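Local coordinates for FACT complex subunit POB3 (Chaetomium thermophilum var. thermophilum, PDB 4KHB), which probably acts as a subunit of the FACT histone chaperone, which reorganises nucleosomes during transcription, replication and repair, this fragment being the N-terminal part of POB3, paired with SPT16D, at residues A6-D11 with G22-A27; G60-K64 with Q74-Q80; E151-G155 with V166-S172. All coordinates share one frame. Residue numbers count along the deposited sequence, not the author numbering.

Contact 1 of 3, residues A6-D11 with G22-A27; sequences AIESFD and GKCRFA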
# COMPACT_ATOMS: atom_id res chain seq x y z
N ALA H 6 -10.05 -32.41 -0.62
CA ALA H 6 -9.05 -32.49 -1.66
C ALA H 6 -8.77 -31.10 -2.20
O ALA H 6 -7.63 -30.64 -2.24
CB ALA H 6 -9.51 -33.42 -2.78
N ILE H 7 -9.85 -30.44 -2.62
CA ILE H 7 -9.80 -29.05 -3.09
C ILE H 7 -10.50 -28.11 -2.12
O ILE H 7 -11.60 -28.40 -1.64
CB ILE H 7 -10.49 -28.92 -4.48
CG1 ILE H 7 -9.52 -29.25 -5.61
CG2 ILE H 7 -10.99 -27.50 -4.70
CD1 ILE H 7 -8.12 -29.57 -5.18
N GLU H 8 -9.85 -26.99 -1.81
CA GLU H 8 -10.52 -25.89 -1.13
C GLU H 8 -10.66 -24.72 -2.09
O GLU H 8 -9.67 -24.19 -2.59
CB GLU H 8 -9.75 -25.46 0.12
CG GLU H 8 -9.82 -26.43 1.28
CD GLU H 8 -11.19 -26.43 1.93
OE1 GLU H 8 -11.94 -25.46 1.73
OE2 GLU H 8 -11.50 -27.40 2.66
N SER H 9 -11.90 -24.32 -2.35
CA SER H 9 -12.16 -23.31 -3.36
C SER H 9 -12.74 -22.05 -2.72
O SER H 9 -13.47 -22.13 -1.73
CB SER H 9 -13.11 -23.85 -4.43
OG SER H 9 -13.32 -22.89 -5.45
N PHE H 10 -12.41 -20.90 -3.30
CA PHE H 10 -12.88 -19.62 -2.79
C PHE H 10 -13.26 -18.75 -3.97
O PHE H 10 -12.51 -18.65 -4.94
CB PHE H 10 -11.79 -18.95 -1.95
CG PHE H 10 -11.44 -19.69 -0.69
CD1 PHE H 10 -10.47 -20.68 -0.70
CD2 PHE H 10 -12.09 -19.40 0.50
CE1 PHE H 10 -10.14 -21.37 0.47
CE2 PHE H 10 -11.77 -20.08 1.66
CZ PHE H 10 -10.80 -21.06 1.65
N ASP H 11 -14.43 -18.13 -3.90
CA ASP H 11 -14.95 -17.37 -5.03
C ASP H 11 -14.75 -15.86 -4.86
O ASP H 11 -14.56 -15.37 -3.75
CB ASP H 11 -16.43 -17.68 -5.24
CG ASP H 11 -16.64 -18.76 -6.29
OD1 ASP H 11 -15.99 -18.70 -7.35
OD2 ASP H 11 -17.46 -19.67 -6.05
N GLY H 22 -11.96 -13.77 -9.70
CA GLY H 22 -11.78 -15.10 -10.26
C GLY H 22 -11.93 -16.17 -9.20
O GLY H 22 -12.27 -15.87 -8.05
N LYS H 23 -11.67 -17.42 -9.57
CA LYS H 23 -11.84 -18.53 -8.65
C LYS H 23 -10.49 -19.00 -8.11
O LYS H 23 -9.55 -19.25 -8.88
CB LYS H 23 -12.57 -19.68 -9.35
CG LYS H 23 -13.03 -20.80 -8.44
CD LYS H 23 -13.86 -21.80 -9.23
CE LYS H 23 -14.61 -22.76 -8.32
NZ LYS H 23 -15.29 -23.84 -9.09
N CYS H 24 -10.39 -19.11 -6.79
CA CYS H 24 -9.14 -19.52 -6.15
C CYS H 24 -9.25 -20.92 -5.56
O CYS H 24 -10.07 -21.17 -4.68
CB CYS H 24 -8.77 -18.52 -5.06
SG CYS H 24 -7.10 -18.73 -4.39
N ARG H 25 -8.42 -21.84 -6.06
CA ARG H 25 -8.43 -23.22 -5.59
C ARG H 25 -7.14 -23.63 -4.91
O ARG H 25 -6.05 -23.43 -5.46
CB ARG H 25 -8.74 -24.18 -6.75
CG ARG H 25 -10.22 -24.24 -7.07
CD ARG H 25 -10.55 -24.25 -8.55
NE ARG H 25 -11.70 -25.11 -8.81
CZ ARG H 25 -12.39 -25.11 -9.95
NH1 ARG H 25 -12.07 -24.28 -10.93
NH2 ARG H 25 -13.43 -25.93 -10.09
N PHE H 26 -7.26 -24.14 -3.69
CA PHE H 26 -6.11 -24.64 -2.95
C PHE H 26 -6.07 -26.17 -2.97
O PHE H 26 -7.09 -26.84 -2.77
CB PHE H 26 -6.14 -24.11 -1.52
CG PHE H 26 -5.93 -22.62 -1.42
CD1 PHE H 26 -4.64 -22.10 -1.36
CD2 PHE H 26 -7.01 -21.75 -1.38
CE1 PHE H 26 -4.44 -20.73 -1.27
CE2 PHE H 26 -6.81 -20.38 -1.28
CZ PHE H 26 -5.53 -19.87 -1.23
N ALA H 27 -4.88 -26.72 -3.24
CA ALA H 27 -4.64 -28.16 -3.20
C ALA H 27 -3.32 -28.44 -2.50
O ALA H 27 -2.56 -27.51 -2.21
CB ALA H 27 -4.62 -28.76 -4.59
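Strand 8-11 runs antiparallel to strand 22-27, at 163°, and their axes come within 4.6 Å. Ahead of the strand, Ile7 reaches across with its side chain, and Ile7 CD1 lies 3.6 Å from Ala27 CB. Ile7 CA also makes a CA-H...O contact with Phe26 O (3.5 Å). Glu8 then forms a hydrogen-bonded pair with Phe26. Glu8 N donates to Phe26 O (2.9 Å), and Phe26 N donates to Glu8 O (2.6 Å). The carboxylate of Glu8 leads away from strand 22-27 and forms a salt bridge with Arg85. Ser9 sits opposite Arg25 in a non-hydrogen-bonded pair. Ser9 CA and Arg25 CA lie 4.3 Å apart, and Ser9 OG is 3.1 Å from Lys23 CE. Phe10 closes the next hydrogen-bonded pair, with Cys24: Phe10 N to Cys24 O is 2.7 Å, and Cys24 N to Phe10 O is 2.9 Å. The Phe10 ring lies on the same sheet face as Cys24 and Phe26. Phe10 CE1 is 3.7 Å from Phe26 CD2. Asp11 OD1 ends the segment 3.8 Å from Lys23 CG. Helix 83-92 covers the Phe10 and Phe26 face through Leu86 and Ile89. The strands belong to one of the two sheets that, with the C-terminal helix 83-92, make up the PH fold, here the N-terminal PH domain of the POB3 family.

Contact 2 of 3, residues G60-K64 with Q74-Q80; sequences GYEVK and QLDGFQQ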
# COMPACT_ATOMS: atom_id res chain seq x y z
N GLY H 60 -12.21 -6.59 0.51
CA GLY H 60 -12.29 -7.41 1.71
C GLY H 60 -10.93 -7.67 2.32
O GLY H 60 -10.12 -6.76 2.47
N TYR H 61 -10.67 -8.93 2.68
CA TYR H 61 -9.44 -9.45 3.26
C TYR H 61 -8.42 -10.07 2.32
O TYR H 61 -8.75 -10.61 1.35
CB TYR H 61 -9.73 -10.47 4.31
CG TYR H 61 -10.32 -9.86 5.47
CD1 TYR H 61 -11.63 -9.53 5.48
CD2 TYR H 61 -9.57 -9.59 6.58
CE1 TYR H 61 -12.17 -8.94 6.49
CE2 TYR H 61 -10.11 -9.00 7.61
CZ TYR H 61 -11.42 -8.68 7.56
OH TYR H 61 -12.02 -8.08 8.59
N GLU H 62 -7.16 -9.96 2.66
CA GLU H 62 -6.09 -10.33 1.75
C GLU H 62 -5.23 -11.46 2.30
O GLU H 62 -4.83 -11.42 3.47
CB GLU H 62 -5.22 -9.11 1.45
CG GLU H 62 -4.03 -9.38 0.55
CD GLU H 62 -3.04 -8.23 0.52
OE1 GLU H 62 -2.29 -8.06 1.50
OE2 GLU H 62 -3.03 -7.48 -0.48
N VAL H 63 -4.94 -12.45 1.47
CA VAL H 63 -3.89 -13.41 1.76
C VAL H 63 -2.68 -13.01 0.93
O VAL H 63 -2.73 -13.03 -0.30
CB VAL H 63 -4.30 -14.85 1.41
CG1 VAL H 63 -3.11 -15.79 1.56
CG2 VAL H 63 -5.45 -15.30 2.28
N LYS H 64 -1.60 -12.63 1.61
CA LYS H 64 -0.36 -12.29 0.92
C LYS H 64 0.59 -13.47 1.01
O LYS H 64 0.98 -13.87 2.11
CB LYS H 64 0.28 -11.04 1.54
CG LYS H 64 1.50 -10.52 0.80
CD LYS H 64 2.33 -9.61 1.70
CE LYS H 64 1.62 -8.29 1.94
NZ LYS H 64 2.58 -7.16 2.06
N GLN H 74 -0.59 -11.47 -4.10
CA GLN H 74 -1.68 -10.85 -3.35
C GLN H 74 -3.05 -11.35 -3.78
O GLN H 74 -3.46 -11.18 -4.93
CB GLN H 74 -1.60 -9.33 -3.47
CG GLN H 74 -0.45 -8.70 -2.67
CD GLN H 74 -0.21 -7.25 -3.04
OE1 GLN H 74 0.74 -6.93 -3.75
NE2 GLN H 74 -1.07 -6.37 -2.56
N LEU H 75 -3.76 -11.98 -2.84
CA LEU H 75 -5.12 -12.43 -3.06
C LEU H 75 -6.08 -11.76 -2.08
O LEU H 75 -6.10 -12.12 -0.89
CB LEU H 75 -5.19 -13.95 -2.89
CG LEU H 75 -4.28 -14.82 -3.75
CD1 LEU H 75 -4.12 -16.20 -3.14
CD2 LEU H 75 -4.82 -14.94 -5.16
N ASP H 76 -6.86 -10.79 -2.55
CA ASP H 76 -7.85 -10.15 -1.67
C ASP H 76 -9.27 -10.38 -2.19
O ASP H 76 -9.47 -10.70 -3.36
CB ASP H 76 -7.55 -8.66 -1.44
CG ASP H 76 -7.60 -7.83 -2.71
OD1 ASP H 76 -7.76 -8.40 -3.81
OD2 ASP H 76 -7.47 -6.59 -2.61
N GLY H 77 -10.25 -10.19 -1.31
CA GLY H 77 -11.64 -10.43 -1.63
C GLY H 77 -12.21 -11.53 -0.77
O GLY H 77 -13.38 -11.91 -0.91
N PHE H 78 -11.39 -12.05 0.14
CA PHE H 78 -11.85 -13.07 1.07
C PHE H 78 -12.79 -12.44 2.10
O PHE H 78 -12.73 -11.24 2.36
CB PHE H 78 -10.67 -13.72 1.79
CG PHE H 78 -9.80 -14.56 0.90
CD1 PHE H 78 -10.14 -15.87 0.60
CD2 PHE H 78 -8.62 -14.05 0.39
CE1 PHE H 78 -9.34 -16.65 -0.21
CE2 PHE H 78 -7.80 -14.82 -0.43
CZ PHE H 78 -8.16 -16.12 -0.72
N GLN H 79 -13.66 -13.27 2.68
CA GLN H 79 -14.50 -12.81 3.77
C GLN H 79 -13.79 -13.09 5.08
O GLN H 79 -12.91 -13.95 5.15
CB GLN H 79 -15.86 -13.51 3.73
CG GLN H 79 -16.63 -13.28 2.44
CD GLN H 79 -17.63 -12.16 2.55
OE1 GLN H 79 -18.50 -12.17 3.42
NE2 GLN H 79 -17.52 -11.17 1.67
N GLN H 80 -14.16 -12.34 6.12
CA GLN H 80 -13.56 -12.51 7.44
C GLN H 80 -13.74 -13.93 7.96
O GLN H 80 -12.90 -14.45 8.69
CB GLN H 80 -14.17 -11.50 8.42
CG GLN H 80 -13.53 -11.49 9.81
CD GLN H 80 -13.97 -10.30 10.65
OE1 GLN H 80 -15.13 -10.20 11.04
NE2 GLN H 80 -13.03 -9.41 10.94
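A G1 beta bulge interrupts this antiparallel hairpin of strands 61-66 and 72-78. Gly77 and Phe78 both face Tyr61. Tyr61 O accepts from Gly77 N (3.1 Å) and from Phe78 N (3.2 Å), while Tyr61 N donates to Phe78 O (3.1 Å). Gly77 has phi 117° and psi 2°. A CB there would be jammed against the preceding carbonyl, so the position calls for glycine. Past the bulge the register has shifted by one residue. Glu62 faces Asp76 in a non-hydrogen-bonded pair, with Glu62 CB and Asp76 CB 3.7 Å apart. Val63 and Leu75 form a hydrogen-bonded pair: Val63 N to Leu75 O is 2.7 Å, and Leu75 N to Val63 O is 2.9 Å.

The hairpin belongs to the second sheet of the N-terminal PH domain, with strand 51-56 beyond one edge and strand 13-15 beyond the other. Tyr61, Val63, Leu75 and Phe78 share one face. Val63 CG2 meets Phe78 CE2 at 3.6 Å, and both residues pack against Leu86 of helix 83-92. Gln80 CA lies over one face of the Tyr61 ring, which also meets the ring of Trp54.

Glu62, Lys64, Gln74 and Asp76 put polar side chains on the other face. Gln74 NE2 donates to Glu62 OE2 (3.1 Å) and also hydrogen-bonds Met41 O of the SPT16D chain. Gln74 OE1 is hydrogen-bonded to Lys170 NZ. Lys64 NZ forms a salt bridge with Glu119 of strand 119-124.

Contact 3 of 3, residues E151-G155 with V166-S172; sequences EFAPG and VKSKKAS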
# COMPACT_ATOMS: atom_id res chain seq x y z
N GLU H 151 10.93 5.10 -7.79
CA GLU H 151 10.12 5.44 -8.95
C GLU H 151 9.43 4.24 -9.59
O GLU H 151 9.96 3.12 -9.57
CB GLU H 151 10.96 6.18 -10.00
CG GLU H 151 12.12 6.98 -9.42
CD GLU H 151 12.75 7.90 -10.44
OE1 GLU H 151 13.80 8.50 -10.13
OE2 GLU H 151 12.19 8.03 -11.55
N PHE H 152 8.26 4.48 -10.15
CA PHE H 152 7.48 3.44 -10.80
C PHE H 152 7.24 3.77 -12.26
O PHE H 152 7.32 4.93 -12.67
CB PHE H 152 6.16 3.25 -10.06
CG PHE H 152 6.32 3.02 -8.59
CD1 PHE H 152 6.58 1.75 -8.10
CD2 PHE H 152 6.22 4.08 -7.69
CE1 PHE H 152 6.74 1.54 -6.74
CE2 PHE H 152 6.37 3.87 -6.33
CZ PHE H 152 6.63 2.60 -5.85
N ALA H 153 6.93 2.74 -13.05
CA ALA H 153 6.62 2.92 -14.47
C ALA H 153 5.22 2.41 -14.75
O ALA H 153 5.05 1.32 -15.30
CB ALA H 153 7.63 2.19 -15.33
N PRO H 154 4.20 3.20 -14.37
CA PRO H 154 2.82 2.75 -14.56
C PRO H 154 2.43 2.77 -16.04
O PRO H 154 1.52 2.05 -16.45
CB PRO H 154 2.01 3.80 -13.78
CG PRO H 154 2.85 5.03 -13.84
CD PRO H 154 4.27 4.53 -13.74
N GLY H 155 3.13 3.60 -16.82
CA GLY H 155 2.81 3.76 -18.22
C GLY H 155 3.95 3.32 -19.13
O GLY H 155 3.77 2.50 -20.02
N VAL H 166 10.96 -1.98 -17.77
CA VAL H 166 10.17 -2.59 -16.69
C VAL H 166 8.80 -1.92 -16.58
O VAL H 166 8.66 -0.72 -16.83
CB VAL H 166 10.92 -2.47 -15.34
CG1 VAL H 166 10.11 -3.10 -14.21
CG2 VAL H 166 12.29 -3.13 -15.42
N LYS H 167 7.78 -2.71 -16.23
CA LYS H 167 6.45 -2.15 -16.01
C LYS H 167 5.88 -2.41 -14.61
O LYS H 167 6.02 -3.50 -14.06
CB LYS H 167 5.45 -2.70 -17.03
CG LYS H 167 4.33 -1.72 -17.35
CD LYS H 167 3.17 -2.38 -18.05
CE LYS H 167 1.99 -1.43 -18.14
NZ LYS H 167 0.86 -2.01 -18.90
N SER H 168 5.23 -1.39 -14.06
CA SER H 168 4.65 -1.46 -12.72
C SER H 168 3.15 -1.61 -12.97
O SER H 168 2.44 -0.62 -13.13
CB SER H 168 5.01 -0.20 -11.93
OG SER H 168 6.41 -0.01 -11.88
N LYS H 169 2.68 -2.86 -13.00
CA LYS H 169 1.25 -3.14 -13.12
C LYS H 169 0.41 -2.83 -11.87
O LYS H 169 -0.74 -2.38 -12.00
CB LYS H 169 1.02 -4.59 -13.59
CG LYS H 169 2.12 -5.09 -14.52
CD LYS H 169 2.03 -6.59 -14.78
CE LYS H 169 3.24 -7.09 -15.56
NZ LYS H 169 4.14 -7.97 -14.76
N LYS H 170 0.95 -3.07 -10.68
CA LYS H 170 0.19 -2.80 -9.46
C LYS H 170 0.12 -1.31 -9.16
O LYS H 170 -0.82 -0.84 -8.50
CB LYS H 170 0.77 -3.55 -8.26
CG LYS H 170 0.63 -5.07 -8.33
CD LYS H 170 1.15 -5.72 -7.06
CE LYS H 170 0.90 -7.22 -7.07
NZ LYS H 170 1.42 -7.90 -5.85
N ALA H 171 1.11 -0.56 -9.63
CA ALA H 171 1.09 0.89 -9.48
C ALA H 171 0.01 1.52 -10.35
O ALA H 171 -0.50 2.60 -10.03
CB ALA H 171 2.46 1.47 -9.82
N SER H 172 -0.33 0.85 -11.44
CA SER H 172 -1.26 1.39 -12.43
C SER H 172 -2.63 0.73 -12.36
O SER H 172 -3.50 1.01 -13.19
CB SER H 172 -0.69 1.25 -13.84
OG SER H 172 -0.54 -0.11 -14.21
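Two hydrogen bonds join the end of strand 147-152 to the loop that precedes strand 177-184. Both centre on Ala153 and Ser168. Ala153 N donates to Ser168 OG (3.0 Å, 166°), and Ser168 N donates to Ala153 O (3.0 Å, 169°). The backbone polar atoms of Ala153 are thus both satisfied by one residue. Ser168 OG also hydrogen-bonds the backbone O of Glu136. The carboxylate of Glu136 accepts from Ala171 N as well. Farther along, Ser172 OG lies 3.2 Å from both Ser168 O and Lys169 O, just after residues 169-171 with their helical backbone angles. Lys170 NZ points elsewhere, forming a salt bridge with Asp16 and a hydrogen bond with Gln74.

Phe152 CB makes an apolar contact with Ala171 CB (4.1 Å), and Pro154 CB packs 3.7 Å from Ser172 CB. Phe152 and Ala171 also pack on Met41 of the SPT16D chain, so the loop borders the heterodimer interface. This is a long connection between neighbouring antiparallel strands, folded back onto the strand end it leaves, within the SSRP1-family, PH-like second part of the fragment.

From the N terminus, contact 1 comes first, bringing strands 8-11 and 22-27 together across a ten-residue connection. Contact 2 follows as the hairpin of strands 61-66 and 72-78. Contact 3 closes last, across a connection that is largely not modelled. The three loops lie in series along the chain; none encloses or crosses another. Contacts 1 and 2 touch where Phe10 and Cys24 meet Phe78 and Leu75, joining the two sheets of the N-terminal PH domain. Contact 3 belongs to the SSRP1-family, PH-like second part of the fragment. Gln74 and Lys170 link it to contact 2, while contacts 1 and 3 stay about 14 Å apart at their nearest atoms.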